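Local coordinates for protein acetylxylan esterase / glucomannan deacetylase (Cellvibrio japonicus, PDB 2WAA) that removes acetyl groups from plant cell wall polysaccharides, deacetylating xylan and glucomannan with equal efficiency, at residues Asn62-Val67 and Ser76-Ala81; Ile102-Asn107 and Asn157-Asn162; Arg223-Leu228 and His263-Ile268. One frame throughout, in Å; residues are numbered along the deposited sequence.

Interaction 1 (Asn62-Val67 and Ser76-Ala81); sequences NSWIDV and SIKLDA
Lys-78 lays its aliphatic chain across the indole of Trp-64, and this pair carries much of the contact between 62-67 and 76-81. CB of Lys-78 sits over the middle of the six-membered ring of Trp-64, 3.5 Å from its centroid and 9° off the ring normal, a CH-pi contact. With CG anti to the backbone N (chi1 -171°) and the rest of the chain extended, the side chain passes on over the indole, CG lying 3.7 Å from CE2 of Trp-64, and carries the ammonium past the ring, where two waters bind it. One water joins Lys-78 NZ to OD1 of Asn-62, and the second, in the ring plane, joins NZ to NE1 of Trp-64. Further along the same face, in one of two conformers of Ser-76, OG donates to Asp-66 OD1 over 2.7 Å. The other carboxylate oxygen of Asp-66 forms a salt bridge with Arg-164. The opposite face of the pair of strands, with Ile-65, Ile-77 and Leu-79, is mostly apolar. CG1 of Ile-65 rests 4.1 Å from CB of Ile-77, while Ile-65 crosses Leu-79 at about a right angle, CG2 lying 4.0 Å from Leu-79 CD1. These side chains continue into a hydrophobic layer with Met-56 and Val-86 of the facing strands. Between the faces, Ile-65 and Ile-77 form a hydrogen-bonded pair, with Ile-77 N 2.9 Å from Ile-65 O. The consecutive antiparallel strands 63-69 and 75-79 make a beta hairpin in the N-terminal beta domain of this CE2 esterase, its apolar face turned to strands 51-58 and 84-91.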
loop_
_atom_site.group_PDB
_atom_site.type_symbol
_atom_site.label_atom_id
_atom_site.label_comp_id
_atom_site.label_asym_id
_atom_site.label_seq_id
_atom_site.Cartn_x
_atom_site.Cartn_y
_atom_site.Cartn_z
ATOM N N ASN A 62 16.882 -3.989 -4.754
ATOM C CA ASN A 62 16.738 -3.406 -3.435
ATOM C C ASN A 62 15.294 -3.541 -2.912
ATOM O O ASN A 62 14.865 -2.754 -2.057
ATOM C CB ASN A 62 17.134 -1.921 -3.573
ATOM C CG ASN A 62 17.468 -1.266 -2.251
ATOM O OD1 ASN A 62 17.825 -1.937 -1.294
ATOM N ND2 ASN A 62 17.413 0.088 -2.222
ATOM N N SER A 63 14.555 -4.503 -3.457
ATOM C CA SER A 63 13.112 -4.681 -3.144
ATOM C C SER A 63 12.845 -5.965 -2.320
ATOM O O SER A 63 13.446 -7.020 -2.554
ATOM C CB SER A 63 12.272 -4.756 -4.424
ATOM O OG SER A 63 12.501 -3.631 -5.260
ATOM N N TRP A 64 11.910 -5.882 -1.376
ATOM C CA TRP A 64 11.622 -7.030 -0.529
ATOM C C TRP A 64 10.187 -7.479 -0.708
ATOM O O TRP A 64 9.252 -6.651 -0.914
ATOM C CB TRP A 64 11.800 -6.663 0.964
ATOM C CG TRP A 64 13.283 -6.438 1.357
ATOM C CD1 TRP A 64 14.055 -5.311 1.146
ATOM C CD2 TRP A 64 14.131 -7.384 2.043
ATOM N NE1 TRP A 64 15.311 -5.506 1.674
ATOM C CE2 TRP A 64 15.388 -6.761 2.230
ATOM C CE3 TRP A 64 13.925 -8.679 2.564
ATOM C CZ2 TRP A 64 16.456 -7.408 2.864
ATOM C CZ3 TRP A 64 14.975 -9.327 3.216
ATOM C CH2 TRP A 64 16.237 -8.694 3.354
ATOM N N ILE A 65 10.001 -8.782 -0.576
ATOM C CA ILE A 65 8.668 -9.358 -0.530
ATOM C C ILE A 65 8.553 -10.273 0.702
ATOM O O ILE A 65 9.572 -10.756 1.235
ATOM C CB ILE A 65 8.380 -10.185 -1.799
ATOM C CG1 ILE A 65 9.399 -11.358 -1.916
ATOM C CG2 ILE A 65 8.379 -9.246 -3.061
ATOM C CD1 ILE A 65 9.074 -12.360 -3.019
ATOM N N ASP A 66 7.303 -10.488 1.145
ATOM C CA ASP A 66 6.977 -11.580 2.077
ATOM C C ASP A 66 6.309 -12.711 1.303
ATOM O O ASP A 66 5.539 -12.467 0.379
ATOM C CB ASP A 66 5.967 -11.125 3.156
ATOM C CG ASP A 66 6.655 -10.349 4.318
ATOM O OD1 ASP A 66 7.788 -10.705 4.692
ATOM O OD2 ASP A 66 6.032 -9.418 4.866
ATOM N N VAL A 67 6.628 -13.946 1.678
ATOM C CA VAL A 67 5.993 -15.105 1.063
ATOM C C VAL A 67 5.343 -15.838 2.242
ATOM O O VAL A 67 5.985 -16.078 3.245
ATOM C CB VAL A 67 7.016 -16.050 0.394
ATOM C CG1 VAL A 67 6.257 -17.325 -0.163
ATOM C CG2 VAL A 67 7.725 -15.329 -0.777
ATOM N N SER A 76 10.692 -13.325 4.591
ATOM C CA SER A 76 11.008 -12.117 3.828
ATOM C C SER A 76 12.238 -12.356 2.945
ATOM O O SER A 76 13.246 -12.880 3.423
ATOM C CB SER A 76 11.276 -10.934 4.763
ATOM O OG SER A 76 10.243 -10.801 5.732
ATOM N N ILE A 77 12.154 -11.963 1.682
ATOM C CA ILE A 77 13.215 -12.220 0.698
ATOM C C ILE A 77 13.535 -10.948 -0.068
ATOM O O ILE A 77 12.613 -10.228 -0.468
ATOM C CB ILE A 77 12.652 -13.236 -0.332
ATOM C CG1 ILE A 77 12.208 -14.495 0.422
ATOM C CG2 ILE A 77 13.708 -13.545 -1.475
ATOM C CD1 ILE A 77 11.621 -15.567 -0.574
ATOM N N LYS A 78 14.820 -10.665 -0.271
ATOM C CA LYS A 78 15.222 -9.494 -1.042
ATOM C C LYS A 78 15.465 -9.954 -2.482
ATOM O O LYS A 78 16.140 -10.948 -2.701
ATOM C CB LYS A 78 16.506 -8.897 -0.465
ATOM C CG LYS A 78 16.907 -7.528 -1.073
ATOM C CD LYS A 78 18.198 -7.047 -0.386
ATOM C CE LYS A 78 18.528 -5.635 -0.766
ATOM N NZ LYS A 78 19.804 -5.291 0.039
ATOM N N LEU A 79 14.854 -9.312 -3.456
ATOM C CA LEU A 79 14.942 -9.810 -4.837
ATOM C C LEU A 79 16.101 -9.160 -5.604
ATOM O O LEU A 79 16.217 -7.933 -5.671
ATOM C CB LEU A 79 13.605 -9.501 -5.569
ATOM C CG LEU A 79 12.369 -10.251 -5.039
ATOM C CD1 LEU A 79 11.170 -9.769 -5.824
ATOM C CD2 LEU A 79 12.567 -11.793 -5.233
ATOM N N ASP A 80 16.914 -9.993 -6.235
ATOM C CA ASP A 80 18.016 -9.528 -7.087
ATOM C C ASP A 80 17.503 -8.796 -8.313
ATOM O O ASP A 80 16.389 -9.024 -8.756
ATOM C CB ASP A 80 18.772 -10.767 -7.561
ATOM C CG ASP A 80 20.211 -10.477 -7.967
ATOM O OD1 ASP A 80 21.092 -10.572 -7.070
ATOM O OD2 ASP A 80 20.455 -10.223 -9.174
ATOM N N ALA A 81 18.346 -7.926 -8.879
ATOM C CA ALA A 81 17.998 -7.257 -10.105
ATOM C C ALA A 81 17.936 -8.224 -11.310
ATOM O O ALA A 81 17.284 -7.945 -12.298
ATOM C CB ALA A 81 19.004 -6.101 -10.373
HETATM O O HOH W 1 20.286 -3.025 -1.351
HETATM O O HOH W 2 17.924 -4.134 2.268
#

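Interaction 2 (Ile102-Asn107 and Asn157-Asn162); sequences IHRSEN and NTRWWN
Arg-104 reaches from the end of strand 94-103 in the N-terminal beta domain to the loop 157-162 of the SGNH-type (GDSL-like) hydrolase domain, where Asn-157 opens a short 3-10 turn with an Asx turn. CB of Arg-104 lies 3.7 Å from the carbonyl oxygen of Trp-161. CG continues beside that oxygen, and a bend at chi3 (59°) places NE where it donates to a water. The water lies between the Arg-104 side chain and the carbonyl oxygens of Thr-158 and Trp-161. CZ of Arg-104 is 3.3 Å from Trp-161 O, which stands 3.0 Å above the guanidinium plane, toward its rim. NH1 approaches CG of Asn-162, whose amide is held by Glu-165, and forms a salt bridge with Asp-66. NH2 of Arg-104 ends the run by donating to Arg-159 O at 2.9 Å, in the guanidinium plane and in the carbonyl plane. It also pairs with Asp-149; that carboxylate probably offsets the nearby positive charge of Arg-159, whose own guanidinium is bound by Glu-154. The backbone oxygen of Arg-104 meets CB of Trp-161, the indole running on from there toward Glu-106. The side chain of Glu-106 comes within about 4 Å of that of Ser-141, the inferred nucleophile, so this interdomain contact borders the catalytic centre. OE1 of Glu-106 accepts from the backbone N of Gly-185, which helps to fix the carboxylate. Its plane is turned 77° from the indole of Trp-161, and NE1 of Trp-161, pointing from the ring edge, donates to the anti lone pair of Glu-106 OE2 over 2.7 Å.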
loop_
_atom_site.group_PDB
_atom_site.type_symbol
_atom_site.label_atom_id
_atom_site.label_comp_id
_atom_site.label_asym_id
_atom_site.label_seq_id
_atom_site.Cartn_x
_atom_site.Cartn_y
_atom_site.Cartn_z
ATOM N N ILE A 102 3.586 -10.787 -0.843
ATOM C CA ILE A 102 3.215 -9.421 -0.498
ATOM C C ILE A 102 4.397 -8.519 -0.744
ATOM O O ILE A 102 5.498 -8.780 -0.221
ATOM C CB ILE A 102 2.717 -9.239 0.997
ATOM C CG1 ILE A 102 1.505 -10.125 1.315
ATOM C CG2 ILE A 102 2.232 -7.818 1.218
ATOM C CD1 ILE A 102 1.928 -11.396 2.036
ATOM N N HIS A 103 4.195 -7.438 -1.530
ATOM C CA HIS A 103 5.287 -6.487 -1.735
ATOM C C HIS A 103 5.503 -5.682 -0.432
ATOM O O HIS A 103 4.583 -4.977 0.033
ATOM C CB HIS A 103 4.931 -5.538 -2.915
ATOM C CG HIS A 103 6.076 -4.689 -3.403
ATOM N ND1 HIS A 103 5.897 -3.407 -3.878
ATOM C CD2 HIS A 103 7.413 -4.925 -3.472
ATOM C CE1 HIS A 103 7.067 -2.899 -4.252
ATOM N NE2 HIS A 103 8.002 -3.802 -4.023
ATOM N N ARG A 104 6.714 -5.735 0.129
ATOM C CA ARG A 104 7.027 -4.939 1.331
ATOM C C ARG A 104 7.564 -3.584 0.953
ATOM O O ARG A 104 7.381 -2.632 1.709
ATOM C CB ARG A 104 8.100 -5.617 2.196
ATOM C CG ARG A 104 7.656 -6.994 2.766
ATOM C CD ARG A 104 8.905 -7.837 3.152
ATOM N NE ARG A 104 9.759 -7.195 4.152
ATOM C CZ ARG A 104 9.579 -7.289 5.470
ATOM N NH1 ARG A 104 8.540 -7.964 6.001
ATOM N NH2 ARG A 104 10.450 -6.677 6.297
ATOM N N SER A 105 8.274 -3.514 -0.170
ATOM C CA SER A 105 8.925 -2.278 -0.621
ATOM C C SER A 105 7.976 -1.241 -1.182
ATOM O O SER A 105 6.823 -1.543 -1.453
ATOM C CB SER A 105 10.043 -2.615 -1.607
ATOM O OG SER A 105 11.133 -3.120 -0.845
ATOM N N GLU A 106 8.458 -0.002 -1.351
ATOM C CA GLU A 106 7.678 1.007 -2.089
ATOM C C GLU A 106 8.454 1.443 -3.337
ATOM O O GLU A 106 9.572 1.022 -3.563
ATOM C CB GLU A 106 7.372 2.243 -1.223
ATOM C CG GLU A 106 8.629 2.939 -0.690
ATOM C CD GLU A 106 8.295 4.228 0.062
ATOM O OE1 GLU A 106 8.039 5.232 -0.624
ATOM O OE2 GLU A 106 8.273 4.218 1.338
ATOM N N ASN A 107 7.847 2.293 -4.145
ATOM C CA ASN A 107 8.409 2.636 -5.466
ATOM C C ASN A 107 9.861 3.090 -5.527
ATOM O O ASN A 107 10.586 2.672 -6.444
ATOM C CB ASN A 107 7.544 3.703 -6.110
ATOM C CG ASN A 107 6.296 3.114 -6.788
ATOM O OD1 ASN A 107 6.415 2.573 -7.867
ATOM N ND2 ASN A 107 5.091 3.286 -6.180
ATOM N N ASN A 157 17.552 0.321 6.254
ATOM C CA ASN A 157 17.688 -0.167 4.905
ATOM C C ASN A 157 16.301 -0.664 4.450
ATOM O O ASN A 157 15.362 -0.610 5.228
ATOM C CB ASN A 157 18.737 -1.276 4.874
ATOM C CG ASN A 157 18.279 -2.530 5.614
ATOM O OD1 ASN A 157 17.638 -3.383 5.017
ATOM N ND2 ASN A 157 18.639 -2.661 6.886
ATOM N N THR A 158 16.167 -1.108 3.203
ATOM C CA THR A 158 14.829 -1.332 2.666
ATOM C C THR A 158 14.121 -2.525 3.337
ATOM O O THR A 158 12.896 -2.668 3.209
ATOM C CB THR A 158 14.803 -1.530 1.126
ATOM O OG1 THR A 158 15.721 -2.579 0.779
ATOM C CG2 THR A 158 15.239 -0.225 0.445
ATOM N N ARG A 159 14.860 -3.351 4.089
ATOM C CA ARG A 159 14.250 -4.411 4.887
ATOM C C ARG A 159 13.361 -3.885 6.013
ATOM O O ARG A 159 12.442 -4.570 6.465
ATOM C CB ARG A 159 15.346 -5.340 5.469
ATOM C CG ARG A 159 14.756 -6.675 5.990
ATOM C CD ARG A 159 15.712 -7.332 7.003
ATOM N NE ARG A 159 16.012 -6.382 8.089
ATOM C CZ ARG A 159 15.163 -6.020 9.040
ATOM N NH1 ARG A 159 13.955 -6.538 9.095
ATOM N NH2 ARG A 159 15.534 -5.114 9.967
ATOM N N TRP A 160 13.586 -2.644 6.427
ATOM C CA TRP A 160 12.798 -2.074 7.490
ATOM C C TRP A 160 11.327 -1.838 7.128
ATOM O O TRP A 160 10.521 -1.581 8.019
ATOM C CB TRP A 160 13.420 -0.745 7.912
ATOM C CG TRP A 160 14.636 -0.882 8.787
ATOM C CD1 TRP A 160 15.544 -1.936 8.843
ATOM C CD2 TRP A 160 15.112 0.101 9.703
ATOM N NE1 TRP A 160 16.519 -1.665 9.771
ATOM C CE2 TRP A 160 16.296 -0.417 10.301
ATOM C CE3 TRP A 160 14.665 1.378 10.057
ATOM C CZ2 TRP A 160 17.018 0.288 11.273
ATOM C CZ3 TRP A 160 15.373 2.082 11.028
ATOM C CH2 TRP A 160 16.544 1.543 11.614
ATOM N N TRP A 161 10.976 -1.871 5.842
ATOM C CA TRP A 161 9.583 -1.652 5.466
ATOM C C TRP A 161 8.711 -2.907 5.663
ATOM O O TRP A 161 9.120 -4.020 5.324
ATOM C CB TRP A 161 9.498 -1.247 3.982
ATOM C CG TRP A 161 9.719 0.218 3.691
ATOM C CD1 TRP A 161 8.806 1.061 3.123
ATOM C CD2 TRP A 161 10.921 0.999 3.876
ATOM N NE1 TRP A 161 9.344 2.321 2.970
ATOM C CE2 TRP A 161 10.633 2.319 3.410
ATOM C CE3 TRP A 161 12.205 0.723 4.384
ATOM C CZ2 TRP A 161 11.563 3.359 3.450
ATOM C CZ3 TRP A 161 13.160 1.766 4.398
ATOM C CH2 TRP A 161 12.814 3.071 3.958
ATOM N N ASN A 162 7.505 -2.726 6.193
ATOM C CA ASN A 162 6.602 -3.863 6.373
ATOM C C ASN A 162 5.188 -3.432 6.055
ATOM O O ASN A 162 4.602 -2.646 6.792
ATOM C CB ASN A 162 6.744 -4.353 7.812
ATOM C CG ASN A 162 5.940 -5.605 8.078
ATOM O OD1 ASN A 162 4.963 -5.902 7.375
ATOM N ND2 ASN A 162 6.282 -6.296 9.166
HETATM O O HOH W 3 11.089 -4.716 3.550
#

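Interaction 3 (Arg223-Leu228 and His263-Ile268); sequences RYQPDL and HPQATI
OE1 of Gln-225 is gripped by two donors that come from opposite faces of its amide plane. ND1 of His-263 donates to it over 2.7 Å, with the oxygen almost in the plane of the imidazole; NE2 of Gln-265 donates to the same OE1 of Gln-225 over 2.8 Å in a more bent bond, angle 142°. Each donor stands well out of the carbonyl plane, one to each face, and the Gln-225 amide is turned 79° from the ring. A bend at chi2 (-67°) brings CD of Gln-225 back toward His-263, and its NE2 is bound in turn by the carbonyl oxygen of Asn-262 at the end of helix 245-262. Gln-265 NE2 spends its second hydrogen on Pro-226 O at 2.7 Å, so one amide nitrogen clamps two successive residues. CG of Pro-226 lies over one face of the His-263 ring, 4.1 Å above the plane toward its rim, and CD of Pro-226 comes within 3.5 Å of His-263 ND1. NE2 of the same histidine is held by Tyr-206, so both ring nitrogens are engaged. Beyond the side chains, CB of Ala-266 packs 3.3 Å from Pro-226 O, and Thr-267 N donates to Asp-227 O at 2.9 Å, the start of a parallel pairing with Leu-228. One water joins Asp-227 O, Gln-265 O and Thr-267 OG1, another Asp-227 OD1 and Gln-265 O; the carboxylate also accepts from Lys-134 N. The type I turn 263-266 thus leads from helix 245-262 into strand 267-270, completing the right-handed beta-alpha-beta crossover typical of the alpha/beta/alpha fold of SGNH hydrolases.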
loop_
_atom_site.group_PDB
_atom_site.type_symbol
_atom_site.label_atom_id
_atom_site.label_comp_id
_atom_site.label_asym_id
_atom_site.label_seq_id
_atom_site.Cartn_x
_atom_site.Cartn_y
_atom_site.Cartn_z
ATOM N N ARG A 223 -10.303 -0.060 -12.564
ATOM C CA ARG A 223 -9.708 -1.313 -12.091
ATOM C C ARG A 223 -9.791 -1.460 -10.568
ATOM O O ARG A 223 -9.518 -2.543 -10.045
ATOM C CB ARG A 223 -8.216 -1.413 -12.499
ATOM C CG ARG A 223 -7.958 -1.416 -14.042
ATOM C CD ARG A 223 -6.414 -1.345 -14.353
ATOM N NE ARG A 223 -5.743 -2.583 -13.947
ATOM C CZ ARG A 223 -4.423 -2.745 -13.910
ATOM N NH1 ARG A 223 -3.616 -1.764 -14.306
ATOM N NH2 ARG A 223 -3.924 -3.921 -13.537
ATOM N N TYR A 224 -10.066 -0.370 -9.845
ATOM C CA TYR A 224 -10.300 -0.494 -8.385
ATOM C C TYR A 224 -11.181 0.664 -7.927
ATOM O O TYR A 224 -10.730 1.810 -7.906
ATOM C CB TYR A 224 -8.958 -0.451 -7.639
ATOM C CG TYR A 224 -9.046 -0.788 -6.165
ATOM C CD1 TYR A 224 -9.209 -2.100 -5.735
ATOM C CD2 TYR A 224 -8.986 0.211 -5.201
ATOM C CE1 TYR A 224 -9.304 -2.431 -4.374
ATOM C CE2 TYR A 224 -9.066 -0.113 -3.807
ATOM C CZ TYR A 224 -9.220 -1.430 -3.425
ATOM O OH TYR A 224 -9.261 -1.779 -2.092
ATOM N N GLN A 225 -12.446 0.377 -7.640
ATOM C CA GLN A 225 -13.378 1.436 -7.212
ATOM C C GLN A 225 -13.635 1.210 -5.723
ATOM O O GLN A 225 -14.372 0.286 -5.336
ATOM C CB GLN A 225 -14.684 1.402 -8.033
ATOM C CG GLN A 225 -14.519 2.102 -9.403
ATOM C CD GLN A 225 -14.298 3.615 -9.275
ATOM O OE1 GLN A 225 -14.099 4.133 -8.176
ATOM N NE2 GLN A 225 -14.332 4.325 -10.409
ATOM N N PRO A 226 -12.978 2.013 -4.871
ATOM C CA PRO A 226 -13.078 1.798 -3.431
ATOM C C PRO A 226 -14.377 2.329 -2.844
ATOM O O PRO A 226 -14.957 3.300 -3.383
ATOM C CB PRO A 226 -11.896 2.596 -2.877
ATOM C CG PRO A 226 -11.805 3.817 -3.887
ATOM C CD PRO A 226 -12.077 3.141 -5.218
ATOM N N ASP A 227 -14.822 1.670 -1.780
ATOM C CA ASP A 227 -15.962 2.114 -0.980
ATOM C C ASP A 227 -15.503 3.209 -0.021
ATOM O O ASP A 227 -16.269 4.099 0.323
ATOM C CB ASP A 227 -16.423 0.956 -0.139
ATOM C CG ASP A 227 -16.958 -0.177 -0.983
ATOM O OD1 ASP A 227 -17.902 0.082 -1.736
ATOM O OD2 ASP A 227 -16.417 -1.299 -0.897
ATOM N N LEU A 228 -14.247 3.110 0.431
ATOM C CA LEU A 228 -13.689 4.098 1.372
ATOM C C LEU A 228 -12.290 4.511 0.925
ATOM O O LEU A 228 -11.447 3.654 0.607
ATOM C CB LEU A 228 -13.592 3.483 2.747
ATOM C CG LEU A 228 -12.663 4.134 3.777
ATOM C CD1 LEU A 228 -13.204 5.462 4.197
ATOM C CD2 LEU A 228 -12.537 3.258 5.035
ATOM N N HIS A 263 -14.481 8.457 -8.199
ATOM C CA HIS A 263 -14.962 7.320 -7.385
ATOM C C HIS A 263 -16.312 7.722 -6.820
ATOM O O HIS A 263 -16.423 8.104 -5.621
ATOM C CB HIS A 263 -13.986 7.096 -6.229
ATOM C CG HIS A 263 -12.561 6.964 -6.683
ATOM N ND1 HIS A 263 -12.125 5.898 -7.441
ATOM C CD2 HIS A 263 -11.486 7.769 -6.500
ATOM C CE1 HIS A 263 -10.827 6.044 -7.689
ATOM N NE2 HIS A 263 -10.421 7.178 -7.137
ATOM N N PRO A 264 -17.348 7.711 -7.684
ATOM C CA PRO A 264 -18.608 8.354 -7.331
ATOM C C PRO A 264 -19.285 7.674 -6.167
ATOM O O PRO A 264 -20.126 8.292 -5.506
ATOM C CB PRO A 264 -19.464 8.214 -8.617
ATOM C CG PRO A 264 -18.799 7.114 -9.413
ATOM C CD PRO A 264 -17.327 7.244 -9.092
ATOM N N GLN A 265 -18.939 6.418 -5.931
ATOM C CA GLN A 265 -19.513 5.605 -4.851
ATOM C C GLN A 265 -18.712 5.713 -3.535
ATOM O O GLN A 265 -19.144 5.156 -2.506
ATOM C CB GLN A 265 -19.480 4.115 -5.245
ATOM C CG GLN A 265 -18.017 3.461 -5.162
ATOM C CD GLN A 265 -17.025 4.126 -6.169
ATOM O OE1 GLN A 265 -17.455 4.681 -7.178
ATOM N NE2 GLN A 265 -15.707 4.055 -5.889
ATOM N N ALA A 266 -17.548 6.365 -3.549
ATOM C CA ALA A 266 -16.671 6.303 -2.349
ATOM C C ALA A 266 -17.053 7.320 -1.250
ATOM O O ALA A 266 -17.522 8.410 -1.548
ATOM C CB ALA A 266 -15.231 6.532 -2.748
ATOM N N THR A 267 -16.804 6.946 -0.002
ATOM C CA THR A 267 -16.768 7.881 1.140
ATOM C C THR A 267 -15.297 8.242 1.354
ATOM O O THR A 267 -14.414 7.359 1.247
ATOM C CB THR A 267 -17.313 7.196 2.379
ATOM O OG1 THR A 267 -18.669 6.795 2.108
ATOM C CG2 THR A 267 -17.261 8.114 3.605
ATOM N N ILE A 268 -15.018 9.522 1.612
ATOM C CA ILE A 268 -13.625 9.962 1.776
ATOM C C ILE A 268 -13.419 10.390 3.216
ATOM O O ILE A 268 -14.278 11.072 3.768
ATOM C CB ILE A 268 -13.326 11.090 0.836
ATOM C CG1 ILE A 268 -13.611 10.584 -0.619
ATOM C CG2 ILE A 268 -11.869 11.548 1.000
ATOM C CD1 ILE A 268 -13.477 11.580 -1.623
HETATM O O HOH W 4 -19.233 4.743 0.310
HETATM O O HOH W 5 -19.430 2.122 -2.379
#

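How the interactions relate
The three contacts follow one another along the chain, each closing before the next opens. Interactions 1 and 2 adjoin, their centres 8 Å apart, because strands 63-69 and 94-103 are neighbours in one antiparallel sheet: Asp-66 N meets Ile-102 O at 2.8 Å, and the indole of Trp-64 packs against the loop 157-162. The hairpin therefore backs the interface by which the N-terminal beta domain meets the hydrolase domain near the inferred nucleophile. Interaction 3 belongs to the five-stranded parallel sheet of the hydrolase domain, across the chain's centre, with its centre about 31 and 26 Å from those of interactions 1 and 2, and lies away from the annotated catalytic residues.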